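PDB 2GS4: protein yciF from Escherichia coli, which is a stress protein of undefined function that forms homodimers and, as a rubrerythrin-like member of the ferritin clan, probably binds metal. Local coordinates for residues L14-A20 and K69-C75; A34-L40 and R98-I103; G53-R57 and E138-E143. Residue numbers count along the deposited sequence, not the author numbering.

Contact 1: residues L14-A20 and K69-C75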
loop_
_atom_site.group_PDB
_atom_site.type_symbol
_atom_site.label_atom_id
_atom_site.label_comp_id
_atom_site.label_asym_id
_atom_site.label_seq_id
_atom_site.Cartn_x
_atom_site.Cartn_y
_atom_site.Cartn_z
ATOM N N LEU A 14 -1.424 -10.212 -7.837
ATOM C CA LEU A 14 -1.915 -9.832 -9.158
ATOM C C LEU A 14 -3.374 -9.394 -9.059
ATOM O O LEU A 14 -3.790 -8.423 -9.703
ATOM C CB LEU A 14 -1.797 -11.014 -10.128
ATOM C CG LEU A 14 -2.191 -10.705 -11.573
ATOM C CD1 LEU A 14 -1.139 -9.829 -12.208
ATOM C CD2 LEU A 14 -2.336 -12.013 -12.358
ATOM N N SER A 15 -4.142 -10.119 -8.248
ATOM C CA SER A 15 -5.558 -9.831 -8.040
ATOM C C SER A 15 -5.724 -8.489 -7.331
ATOM O O SER A 15 -6.678 -7.741 -7.598
ATOM C CB SER A 15 -6.210 -10.935 -7.205
ATOM O OG SER A 15 -6.215 -12.170 -7.898
ATOM N N ASP A 16 -4.791 -8.191 -6.430
ATOM C CA ASP A 16 -4.822 -6.937 -5.689
ATOM C C ASP A 16 -4.519 -5.825 -6.690
ATOM O O ASP A 16 -5.195 -4.795 -6.723
ATOM C CB ASP A 16 -3.759 -6.950 -4.587
ATOM C CG ASP A 16 -4.263 -6.369 -3.275
ATOM O OD1 ASP A 16 -3.433 -6.142 -2.366
ATOM O OD2 ASP A 16 -5.481 -6.143 -3.150
ATOM N N THR A 17 -3.515 -6.049 -7.532
ATOM C CA THR A 17 -3.153 -5.048 -8.525
ATOM C C THR A 17 -4.307 -4.821 -9.513
ATOM O O THR A 17 -4.552 -3.684 -9.931
ATOM C CB THR A 17 -1.846 -5.448 -9.253
ATOM O OG1 THR A 17 -0.735 -5.239 -8.369
ATOM C CG2 THR A 17 -1.642 -4.631 -10.513
ATOM N N TYR A 18 -5.032 -5.884 -9.862
ATOM C CA TYR A 18 -6.173 -5.759 -10.773
ATOM C C TYR A 18 -7.142 -4.773 -10.119
ATOM O O TYR A 18 -7.626 -3.842 -10.755
ATOM C CB TYR A 18 -6.873 -7.109 -10.957
ATOM C CG TYR A 18 -7.932 -7.138 -12.048
ATOM C CD1 TYR A 18 -7.576 -7.306 -13.387
ATOM C CD2 TYR A 18 -9.286 -7.007 -11.740
ATOM C CE1 TYR A 18 -8.539 -7.344 -14.392
ATOM C CE2 TYR A 18 -10.266 -7.042 -12.747
ATOM C CZ TYR A 18 -9.879 -7.212 -14.067
ATOM O OH TYR A 18 -10.825 -7.257 -15.066
ATOM N N SER A 19 -7.408 -4.979 -8.834
ATOM C CA SER A 19 -8.304 -4.097 -8.097
ATOM C C SER A 19 -7.767 -2.665 -8.090
ATOM O O SER A 19 -8.519 -1.724 -8.307
ATOM C CB SER A 19 -8.495 -4.608 -6.662
ATOM O OG SER A 19 -9.059 -3.613 -5.822
ATOM N N ALA A 20 -6.467 -2.507 -7.857
ATOM C CA ALA A 20 -5.847 -1.186 -7.818
ATOM C C ALA A 20 -6.030 -0.415 -9.125
ATOM O O ALA A 20 -6.334 0.770 -9.111
ATOM C CB ALA A 20 -4.355 -1.324 -7.496
ATOM N N LYS A 69 -5.937 -17.048 -12.265
ATOM C CA LYS A 69 -7.314 -16.542 -12.181
ATOM C C LYS A 69 -7.177 -15.199 -11.462
ATOM O O LYS A 69 -6.089 -14.860 -11.028
ATOM C CB LYS A 69 -8.194 -17.479 -11.332
ATOM C CG LYS A 69 -9.712 -17.225 -11.466
ATOM C CD LYS A 69 -10.543 -18.006 -10.439
ATOM C CE LYS A 69 -10.717 -17.244 -9.124
ATOM N NZ LYS A 69 -11.920 -16.354 -9.104
ATOM N N ILE A 70 -8.244 -14.413 -11.371
ATOM C CA ILE A 70 -8.177 -13.156 -10.628
ATOM C C ILE A 70 -9.181 -13.377 -9.515
ATOM O O ILE A 70 -10.339 -13.684 -9.787
ATOM C CB ILE A 70 -8.649 -11.911 -11.438
ATOM C CG1 ILE A 70 -7.639 -11.557 -12.527
ATOM C CG2 ILE A 70 -8.826 -10.719 -10.503
ATOM C CD1 ILE A 70 -6.270 -11.201 -11.993
ATOM N N LYS A 71 -8.751 -13.259 -8.267
ATOM C CA LYS A 71 -9.678 -13.437 -7.164
ATOM C C LYS A 71 -10.231 -12.052 -6.815
ATOM O O LYS A 71 -9.498 -11.067 -6.818
ATOM C CB LYS A 71 -8.964 -14.108 -5.978
ATOM C CG LYS A 71 -8.562 -15.579 -6.259
ATOM C CD LYS A 71 -7.813 -16.238 -5.096
ATOM C CE LYS A 71 -7.815 -17.766 -5.220
ATOM N NZ LYS A 71 -9.174 -18.355 -5.010
ATOM N N ARG A 72 -11.538 -11.982 -6.564
ATOM C CA ARG A 72 -12.217 -10.725 -6.244
ATOM C C ARG A 72 -11.795 -10.175 -4.887
ATOM O O ARG A 72 -11.818 -10.891 -3.890
ATOM C CB ARG A 72 -13.732 -10.952 -6.255
ATOM C CG ARG A 72 -14.614 -9.712 -6.275
ATOM C CD ARG A 72 -16.053 -10.146 -6.556
ATOM N NE ARG A 72 -17.001 -9.045 -6.699
ATOM C CZ ARG A 72 -17.958 -9.017 -7.623
ATOM N NH1 ARG A 72 -18.078 -10.025 -8.482
ATOM N NH2 ARG A 72 -18.802 -7.994 -7.687
HETATM N N MSE A 73 -11.406 -8.906 -4.852
HETATM C CA MSE A 73 -10.989 -8.270 -3.606
HETATM C C MSE A 73 -10.813 -6.773 -3.824
HETATM O O MSE A 73 -10.730 -6.312 -4.955
HETATM C CB MSE A 73 -9.674 -8.883 -3.095
HETATM C CG MSE A 73 -8.510 -8.831 -4.099
HETATM SE SE MSE A 73 -6.778 -9.453 -3.430
HETATM C CE MSE A 73 -7.029 -11.362 -3.616
ATOM N N LYS A 74 -10.794 -6.014 -2.735
ATOM C CA LYS A 74 -10.607 -4.572 -2.814
ATOM C C LYS A 74 -9.211 -4.285 -2.263
ATOM O O LYS A 74 -8.897 -4.658 -1.135
ATOM C CB LYS A 74 -11.655 -3.843 -1.967
ATOM C CG LYS A 74 -11.705 -2.317 -2.190
ATOM C CD LYS A 74 -12.824 -1.928 -3.156
ATOM C CE LYS A 74 -12.805 -0.442 -3.475
ATOM N NZ LYS A 74 -12.777 0.419 -2.255
ATOM N N CYS A 75 -8.376 -3.640 -3.068
ATOM C CA CYS A 75 -7.019 -3.297 -2.659
ATOM C C CYS A 75 -7.108 -2.070 -1.753
ATOM O O CYS A 75 -7.331 -0.946 -2.221
ATOM C CB CYS A 75 -6.153 -3.003 -3.892
ATOM S SG CYS A 75 -4.466 -2.454 -3.535
HETATM O O HOH W 1 -9.212 -8.346 -7.693
HETATM O O HOH W 2 -7.328 -6.704 -0.627
#
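Two serines one helical turn apart hold the loop against helix 6-33. Lys71 N donates to Ser15 OG (2.8 Å), and Cys75 N donates to Ser19 OG (2.8 Å). A short hydroxyl side chain suits both places, because it can receive a backbone NH while the helix and the loop stay close. Each hydroxyl has a further partner on its own helix, Ile11 O for Ser15 and Gln23 NE2 for Ser19. Two waters add bridges between helix and loop: one donates to Ser15 O (2.6 Å) and Lys71 O (2.9 Å), the other to Asp16 OD2 (3.2 Å) and Lys74 O (2.6 Å). Between the two anchored ends, Met73, present as selenomethionine, lies along the helix, with its CE 3.7 Å from Ser15 CB and its SE 3.6 Å from Asp16 OD2. Ile70 supplies the apolar part, its CD1 lying 4.0 Å from Leu14 CD2 and its CG2 3.9 Å from Tyr18 CD2. At the other end, the small Ala20 lets Cys75 approach, Ala20 CB lying 4.1 Å from Cys75 SG. Cys75 is the N-cap of helix 76-89, so the loop is fixed just where that helix starts. Ile70 also packs on Val62 and Tyr18 on Ile55 and Ile58, all of helix 38-63, whereas Thr17 points away from the loop to Ser116, Tyr117 and Leu120 of helix 95-126.

Contact 2: residues A34-L40 and R98-I103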
loop_
_atom_site.group_PDB
_atom_site.type_symbol
_atom_site.label_atom_id
_atom_site.label_comp_id
_atom_site.label_asym_id
_atom_site.label_seq_id
_atom_site.Cartn_x
_atom_site.Cartn_y
_atom_site.Cartn_z
ATOM N N ALA A 34 -9.679 17.827 -11.791
ATOM C CA ALA A 34 -9.374 18.562 -10.566
ATOM C C ALA A 34 -8.390 19.716 -10.724
ATOM O O ALA A 34 -8.130 20.441 -9.760
ATOM C CB ALA A 34 -8.857 17.591 -9.504
ATOM N N THR A 35 -7.865 19.910 -11.930
ATOM C CA THR A 35 -6.880 20.960 -12.148
ATOM C C THR A 35 -7.096 21.814 -13.398
ATOM O O THR A 35 -7.560 21.322 -14.426
ATOM C CB THR A 35 -5.480 20.335 -12.218
ATOM O OG1 THR A 35 -4.506 21.351 -12.468
ATOM C CG2 THR A 35 -5.426 19.297 -13.329
ATOM N N SER A 36 -6.739 23.093 -13.304
ATOM C CA SER A 36 -6.878 24.008 -14.432
ATOM C C SER A 36 -5.604 24.020 -15.275
ATOM O O SER A 36 -5.527 24.724 -16.281
ATOM C CB SER A 36 -7.186 25.432 -13.946
ATOM O OG SER A 36 -6.121 25.957 -13.172
ATOM N N ASN A 37 -4.605 23.250 -14.854
ATOM C CA ASN A 37 -3.348 23.160 -15.586
ATOM C C ASN A 37 -3.608 22.128 -16.690
ATOM O O ASN A 37 -3.642 20.921 -16.435
ATOM C CB ASN A 37 -2.229 22.694 -14.643
ATOM C CG ASN A 37 -0.946 22.325 -15.384
ATOM O OD1 ASN A 37 -0.991 21.764 -16.477
ATOM N ND2 ASN A 37 0.201 22.618 -14.776
ATOM N N GLU A 38 -3.811 22.620 -17.910
ATOM C CA GLU A 38 -4.100 21.779 -19.068
ATOM C C GLU A 38 -3.092 20.664 -19.294
ATOM O O GLU A 38 -3.470 19.538 -19.625
ATOM C CB GLU A 38 -4.191 22.639 -20.330
ATOM C CG GLU A 38 -4.442 21.841 -21.590
ATOM C CD GLU A 38 -5.840 22.032 -22.135
ATOM O OE1 GLU A 38 -6.814 21.652 -21.451
ATOM O OE2 GLU A 38 -5.959 22.567 -23.256
ATOM N N LYS A 39 -1.807 20.975 -19.132
ATOM C CA LYS A 39 -0.769 19.976 -19.326
ATOM C C LYS A 39 -0.875 18.867 -18.276
ATOM O O LYS A 39 -0.631 17.701 -18.582
ATOM C CB LYS A 39 0.624 20.632 -19.302
ATOM C CG LYS A 39 0.947 21.413 -20.581
ATOM C CD LYS A 39 0.779 20.511 -21.808
ATOM C CE LYS A 39 0.861 21.278 -23.125
ATOM N NZ LYS A 39 2.239 21.709 -23.479
ATOM N N LEU A 40 -1.243 19.225 -17.047
ATOM C CA LEU A 40 -1.381 18.224 -15.990
ATOM C C LEU A 40 -2.644 17.410 -16.249
ATOM O O LEU A 40 -2.636 16.183 -16.144
ATOM C CB LEU A 40 -1.465 18.890 -14.607
ATOM C CG LEU A 40 -1.686 17.939 -13.423
ATOM C CD1 LEU A 40 -0.638 16.840 -13.458
ATOM C CD2 LEU A 40 -1.609 18.703 -12.103
ATOM N N ARG A 98 -2.126 23.792 -5.251
ATOM C CA ARG A 98 -2.995 22.695 -5.610
ATOM C C ARG A 98 -2.330 21.686 -6.536
ATOM O O ARG A 98 -2.388 20.478 -6.295
ATOM C CB ARG A 98 -4.248 23.254 -6.274
ATOM C CG ARG A 98 -5.194 22.194 -6.755
ATOM C CD ARG A 98 -6.513 22.797 -7.194
ATOM N NE ARG A 98 -7.516 21.753 -7.370
ATOM C CZ ARG A 98 -8.404 21.403 -6.447
ATOM N NH1 ARG A 98 -9.270 20.431 -6.695
ATOM N NH2 ARG A 98 -8.442 22.037 -5.280
ATOM N N ASP A 99 -1.689 22.179 -7.589
ATOM C CA ASP A 99 -1.036 21.310 -8.557
ATOM C C ASP A 99 0.203 20.582 -8.016
ATOM O O ASP A 99 0.494 19.457 -8.425
ATOM C CB ASP A 99 -0.693 22.115 -9.816
ATOM C CG ASP A 99 -1.942 22.584 -10.564
ATOM O OD1 ASP A 99 -1.839 23.535 -11.368
ATOM O OD2 ASP A 99 -3.028 21.999 -10.352
ATOM N N ALA A 100 0.923 21.212 -7.093
ATOM C CA ALA A 100 2.111 20.593 -6.505
ATOM C C ALA A 100 1.657 19.366 -5.722
ATOM O O ALA A 100 2.279 18.305 -5.779
ATOM C CB ALA A 100 2.816 21.574 -5.572
ATOM N N ALA A 101 0.561 19.528 -4.994
ATOM C CA ALA A 101 0.003 18.446 -4.199
ATOM C C ALA A 101 -0.584 17.351 -5.089
ATOM O O ALA A 101 -0.409 16.171 -4.815
ATOM C CB ALA A 101 -1.069 18.989 -3.263
ATOM N N LEU A 102 -1.271 17.738 -6.155
ATOM C CA LEU A 102 -1.867 16.745 -7.054
ATOM C C LEU A 102 -0.789 15.891 -7.713
ATOM O O LEU A 102 -0.899 14.666 -7.769
ATOM C CB LEU A 102 -2.743 17.432 -8.108
ATOM C CG LEU A 102 -4.027 18.032 -7.518
ATOM C CD1 LEU A 102 -4.782 18.830 -8.579
ATOM C CD2 LEU A 102 -4.900 16.918 -6.970
ATOM N N ILE A 103 0.274 16.536 -8.178
ATOM C CA ILE A 103 1.382 15.838 -8.807
ATOM C C ILE A 103 2.055 14.930 -7.779
ATOM O O ILE A 103 2.335 13.767 -8.055
ATOM C CB ILE A 103 2.385 16.855 -9.372
ATOM C CG1 ILE A 103 1.684 17.680 -10.456
ATOM C CG2 ILE A 103 3.623 16.151 -9.905
ATOM C CD1 ILE A 103 2.561 18.668 -11.175
HETATM O O HOH W 3 -3.370 25.680 -12.521
#
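Leu40, Asp99 and Ala34 bury the most surface where the turn between two helices meets the beginning of helix 95-126. Leu40, in the first turn of helix 38-63, pushes its CD2 to 3.8 Å from Ile103 CG1 and 4.3 Å from Leu102 CB; a branched apolar side chain suits this space beside both, and Ile103 in turn packs on Leu153 and Ala154 of helix 130-159. Asp99 is the polar centre. Its OD2 accepts from Thr35 OG1 at 2.7 Å, and a water that bonds to Ser36 OG (2.8 Å) donates to its OD1 (2.9 Å). The threonine hydroxyl works twice, because OG1 also accepts from Asn37 N (3.1 Å) to make an ST turn. Asn37 is then the N-cap of helix 38-63, its OD1 accepting from Leu40 N at 2.6 Å. Small Ala34 sits close to Arg98, whose NE donates to Ala34 O at 2.8 Å. Arg98 NH1, held mainly by Ile89 O, adds a weak bond to Ala34 O (3.3 Å), and NH2 reaches Glu93 O, so one long arginine joins two turns. The contact ties this turn, consistent with the first hairpin of a ferritin-like four-helix bundle (helices 6-33 and 38-63), to helix 95-126 of the second.

Contact 3: residues G53-R57 and E138-E143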
loop_
_atom_site.group_PDB
_atom_site.type_symbol
_atom_site.label_atom_id
_atom_site.label_comp_id
_atom_site.label_asym_id
_atom_site.label_seq_id
_atom_site.Cartn_x
_atom_site.Cartn_y
_atom_site.Cartn_z
ATOM N N GLY A 53 -5.504 0.201 -20.587
ATOM C CA GLY A 53 -4.696 -0.702 -21.384
ATOM C C GLY A 53 -3.959 -1.714 -20.519
ATOM O O GLY A 53 -3.767 -2.858 -20.921
ATOM N N GLN A 54 -3.539 -1.289 -19.330
ATOM C CA GLN A 54 -2.814 -2.162 -18.418
ATOM C C GLN A 54 -3.737 -3.228 -17.844
ATOM O O GLN A 54 -3.297 -4.350 -17.551
ATOM C CB GLN A 54 -2.140 -1.314 -17.320
ATOM C CG GLN A 54 -1.061 -0.405 -17.913
ATOM C CD GLN A 54 -0.582 0.705 -16.993
ATOM O OE1 GLN A 54 -1.185 0.980 -15.960
ATOM N NE2 GLN A 54 0.506 1.367 -17.386
ATOM N N ILE A 55 -5.020 -2.905 -17.694
ATOM C CA ILE A 55 -5.939 -3.903 -17.192
ATOM C C ILE A 55 -6.045 -4.974 -18.291
ATOM O O ILE A 55 -6.066 -6.168 -17.998
ATOM C CB ILE A 55 -7.319 -3.296 -16.852
ATOM C CG1 ILE A 55 -7.171 -2.365 -15.640
ATOM C CG2 ILE A 55 -8.325 -4.404 -16.538
ATOM C CD1 ILE A 55 -8.449 -1.674 -15.192
ATOM N N GLU A 56 -6.086 -4.558 -19.554
ATOM C CA GLU A 56 -6.163 -5.550 -20.632
ATOM C C GLU A 56 -4.937 -6.450 -20.580
ATOM O O GLU A 56 -5.029 -7.657 -20.811
ATOM C CB GLU A 56 -6.242 -4.877 -22.010
ATOM C CG GLU A 56 -7.520 -4.073 -22.220
ATOM C CD GLU A 56 -8.761 -4.934 -22.177
ATOM O OE1 GLU A 56 -9.813 -4.420 -21.754
ATOM O OE2 GLU A 56 -8.690 -6.113 -22.576
ATOM N N ARG A 57 -3.782 -5.867 -20.278
ATOM C CA ARG A 57 -2.560 -6.652 -20.211
ATOM C C ARG A 57 -2.646 -7.679 -19.075
ATOM O O ARG A 57 -2.092 -8.775 -19.189
ATOM C CB ARG A 57 -1.346 -5.733 -20.037
ATOM C CG ARG A 57 -0.019 -6.398 -20.366
ATOM C CD ARG A 57 1.096 -5.368 -20.464
ATOM N NE ARG A 57 0.924 -4.496 -21.622
ATOM C CZ ARG A 57 1.159 -3.188 -21.608
ATOM N NH1 ARG A 57 0.985 -2.464 -22.707
ATOM N NH2 ARG A 57 1.542 -2.595 -20.483
ATOM N N GLU A 138 6.430 -4.679 -19.118
ATOM C CA GLU A 138 5.952 -3.643 -20.024
ATOM C C GLU A 138 5.155 -2.621 -19.229
ATOM O O GLU A 138 5.296 -1.417 -19.438
ATOM C CB GLU A 138 5.103 -4.250 -21.148
ATOM C CG GLU A 138 5.951 -5.048 -22.126
ATOM C CD GLU A 138 5.161 -5.598 -23.294
ATOM O OE1 GLU A 138 5.795 -6.170 -24.205
ATOM O OE2 GLU A 138 3.914 -5.468 -23.307
ATOM N N THR A 139 4.317 -3.083 -18.315
ATOM C CA THR A 139 3.550 -2.147 -17.518
ATOM C C THR A 139 4.513 -1.418 -16.593
ATOM O O THR A 139 4.432 -0.200 -16.436
ATOM C CB THR A 139 2.471 -2.853 -16.699
ATOM O OG1 THR A 139 1.492 -3.405 -17.587
ATOM C CG2 THR A 139 1.780 -1.861 -15.771
ATOM N N LEU A 140 5.445 -2.161 -16.006
ATOM C CA LEU A 140 6.423 -1.555 -15.116
ATOM C C LEU A 140 7.076 -0.354 -15.792
ATOM O O LEU A 140 7.123 0.731 -15.228
ATOM C CB LEU A 140 7.508 -2.559 -14.729
ATOM C CG LEU A 140 8.662 -1.950 -13.930
ATOM C CD1 LEU A 140 8.129 -1.355 -12.633
ATOM C CD2 LEU A 140 9.712 -3.005 -13.645
ATOM N N GLU A 141 7.557 -0.544 -17.015
ATOM C CA GLU A 141 8.217 0.542 -17.731
ATOM C C GLU A 141 7.295 1.721 -18.049
ATOM O O GLU A 141 7.735 2.871 -18.031
ATOM C CB GLU A 141 8.870 0.012 -19.014
ATOM C CG GLU A 141 9.871 -1.109 -18.755
ATOM C CD GLU A 141 10.931 -0.733 -17.728
ATOM O OE1 GLU A 141 11.419 -1.644 -17.025
ATOM O OE2 GLU A 141 11.283 0.464 -17.630
ATOM N N GLU A 142 6.023 1.451 -18.341
ATOM C CA GLU A 142 5.092 2.537 -18.640
ATOM C C GLU A 142 4.874 3.383 -17.392
ATOM O O GLU A 142 4.802 4.608 -17.464
ATOM C CB GLU A 142 3.748 1.988 -19.135
ATOM C CG GLU A 142 3.794 1.398 -20.543
ATOM C CD GLU A 142 2.447 0.850 -20.976
ATOM O OE1 GLU A 142 1.606 0.554 -20.098
ATOM O OE2 GLU A 142 2.232 0.701 -22.195
ATOM N N GLU A 143 4.763 2.722 -16.246
ATOM C CA GLU A 143 4.556 3.429 -14.989
ATOM C C GLU A 143 5.781 4.263 -14.645
ATOM O O GLU A 143 5.661 5.359 -14.091
ATOM C CB GLU A 143 4.247 2.440 -13.869
ATOM C CG GLU A 143 2.881 1.780 -14.024
ATOM C CD GLU A 143 1.766 2.795 -14.206
ATOM O OE1 GLU A 143 1.330 3.005 -15.358
ATOM O OE2 GLU A 143 1.339 3.396 -13.200
HETATM O O HOH W 4 -0.714 -4.348 -16.301
#
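Gln54 spends both hydrogens of its amide on acidic residues of the facing helix: NE2 donates to Glu142 OE1 (3.0 Å) and to Glu143 OE1 (2.7 Å). An amide suits this spot because it can bridge two carboxylates without adding charge. Glu142 OE1 also accepts from Arg57 NH2 at 3.2 Å in a salt bridge, with a weak second bond from Arg57 NH1 to Glu142 OE2 (3.4 Å). Helices 38-63 and 130-159 run antiparallel here, at 161° and 10.9 Å between the axes of these segments, as neighbours in a ferritin-like bundle. Arg57, long enough to span that gap, gives a further NH2 bond to Thr139 OG1 (3.0 Å), and a water joins that hydroxyl (2.7 Å) to Gln54 O (2.9 Å). Glu138 OE2 lies over one guanidinium face, 3.6 Å from Arg57 NE, and pairs by charge alone. Inward, Glu143 OE1 has another partner in His47 NE2, and Glu143 also lies close to Glu50 and Glu110, a carboxylate cluster consistent with the metal site of rubrerythrin relatives.

All three contacts belong to one ferritin-like bundle, and their segments interleave along the chain. Contacts 1 and 2 lie on opposite sides of the chain's centre, 29 Å apart between centres: the first secures the long connection leading from the first helical hairpin toward the second, the other joins the turn of the first hairpin to helix 95-126. Contact 3 lies nearer the middle. It touches contact 1 through Tyr18 CE1 and Ile55 CG2, 3.6 Å apart, and shares helix 38-63 with contact 2, whose nearest atoms are about 11 Å away. Glu143 places contact 3 at the acidic cluster that probably corresponds to the metal site.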